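Local coordinates for protein intracellular exo-alpha-(1->5)-L-arabinofuranosidase (Bifidobacterium longum, PDB 2Y2W) that hydrolyses terminal non-reducing alpha-L-arabinofuranosyl residues from arabinans and arabinoxylan, helping to break down plant cell wall polysaccharide, at residues I379-A382 against A383-V386. Residues are numbered along the deposited sequence; the frame is centred on the assembly and turned at random.
Sequences IYTA and ADAV
T381 and D384 meet where an extended loop turns into the helix 382-397: residues 379-381 keep stretched backbone angles, A382 takes up helical ones, and T381 is the N-cap. The first helical turn closes with A385 N donating to T381 O at 3.3 Å, and a weak bond from V386 N to A382 O follows it. T381 and D384 form a capping box, each side chain bonding to the other's backbone N-H. D384 folds back along the helix start, and its OD2 accepts from T381 N at 3.0 Å, an almost straight bond (175°) that arrives 37° out of the carboxylate plane. In return T381 OG1 accepts, weakly, from D384 N at 3.3 Å. With chi1 at 60°, OG1 sits between its own backbone N and carbonyl carbon, which turns it to the helix; from there it also gives a weak bond to D384 OD2, 2.9 Å away. Y380 crosses D384 at about a right angle, its ring plane nearly perpendicular to the carboxylate, and CD1 lies 3.6 Å from D384 CB. The Y380 hydroxyl is hydrogen-bonded to V343 O, and the side chain of Y380 lies about 5 Å from that of W344, a residue likely to matter for substrate recognition. D384 is buried; its OD2 takes the T381 N-H and a weak bond from the T381 hydroxyl, while OD1 is bonded to Y345 OH. Lying at the N-terminal end of a helix, its negative charge would probably be favoured by the helix dipole. The box spans the first turn of the helix that leads into barrel strand 402-408, and is consistent with a defined start for it.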
loop_
_atom_site.group_PDB
_atom_site.type_symbol
_atom_site.label_atom_id
_atom_site.label_comp_id
_atom_site.label_asym_id
_atom_site.label_seq_id
_atom_site.Cartn_x
_atom_site.Cartn_y
_atom_site.Cartn_z
ATOM N N ILE D 379 14.678 35.184 13.461
ATOM C CA ILE D 379 14.657 36.644 13.443
ATOM C C ILE D 379 15.698 37.107 12.426
ATOM O O ILE D 379 16.901 36.938 12.632
ATOM C CB ILE D 379 14.933 37.246 14.852
ATOM C CG1 ILE D 379 14.278 36.405 15.961
ATOM C CG2 ILE D 379 14.448 38.682 14.931
ATOM C CD1 ILE D 379 12.750 36.513 16.048
ATOM N N TYR D 380 15.220 37.677 11.322
ATOM C CA TYR D 380 16.048 37.890 10.136
ATOM C C TYR D 380 16.954 39.112 10.195
ATOM O O TYR D 380 16.526 40.208 10.556
ATOM C CB TYR D 380 15.186 37.941 8.874
ATOM C CG TYR D 380 14.624 36.601 8.451
ATOM C CD1 TYR D 380 15.469 35.556 8.075
ATOM C CD2 TYR D 380 13.250 36.384 8.409
ATOM C CE1 TYR D 380 14.959 34.327 7.682
ATOM C CE2 TYR D 380 12.730 35.156 8.014
ATOM C CZ TYR D 380 13.591 34.135 7.653
ATOM O OH TYR D 380 13.083 32.923 7.259
ATOM N N THR D 381 18.209 38.900 9.812
ATOM C CA THR D 381 19.219 39.949 9.777
ATOM C C THR D 381 19.207 40.655 8.425
ATOM O O THR D 381 18.629 40.150 7.459
ATOM C CB THR D 381 20.629 39.373 10.015
ATOM O OG1 THR D 381 20.929 38.404 9.001
ATOM C CG2 THR D 381 20.722 38.715 11.387
ATOM N N ALA D 382 19.856 41.817 8.365
ATOM C CA ALA D 382 19.987 42.580 7.125
ATOM C C ALA D 382 20.587 41.738 6.003
ATOM O O ALA D 382 20.229 41.906 4.839
ATOM C CB ALA D 382 20.825 43.828 7.359
ATOM N N ALA D 383 21.493 40.831 6.366
ATOM C CA ALA D 383 22.137 39.937 5.406
ATOM C C ALA D 383 21.173 38.882 4.862
ATOM O O ALA D 383 21.195 38.579 3.669
ATOM C CB ALA D 383 23.357 39.277 6.030
ATOM N N ASP D 384 20.330 38.337 5.741
ATOM C CA ASP D 384 19.330 37.335 5.357
ATOM C C ASP D 384 18.390 37.863 4.273
ATOM O O ASP D 384 18.018 37.134 3.352
ATOM C CB ASP D 384 18.521 36.877 6.575
ATOM C CG ASP D 384 19.359 36.108 7.590
ATOM O OD1 ASP D 384 20.343 35.448 7.192
ATOM O OD2 ASP D 384 19.027 36.159 8.794
ATOM N N ALA D 385 18.025 39.138 4.393
ATOM C CA ALA D 385 17.160 39.805 3.424
ATOM C C ALA D 385 17.835 39.977 2.067
ATOM O O ALA D 385 17.198 39.787 1.029
ATOM C CB ALA D 385 16.707 41.145 3.962
ATOM N N VAL D 386 19.121 40.328 2.078
ATOM C CA VAL D 386 19.882 40.542 0.842
ATOM C C VAL D 386 20.040 39.234 0.057
ATOM O O VAL D 386 20.013 39.234 -1.177
ATOM C CB VAL D 386 21.268 41.212 1.114
ATOM C CG1 VAL D 386 22.077 41.373 -0.173
ATOM C CG2 VAL D 386 21.086 42.570 1.782
#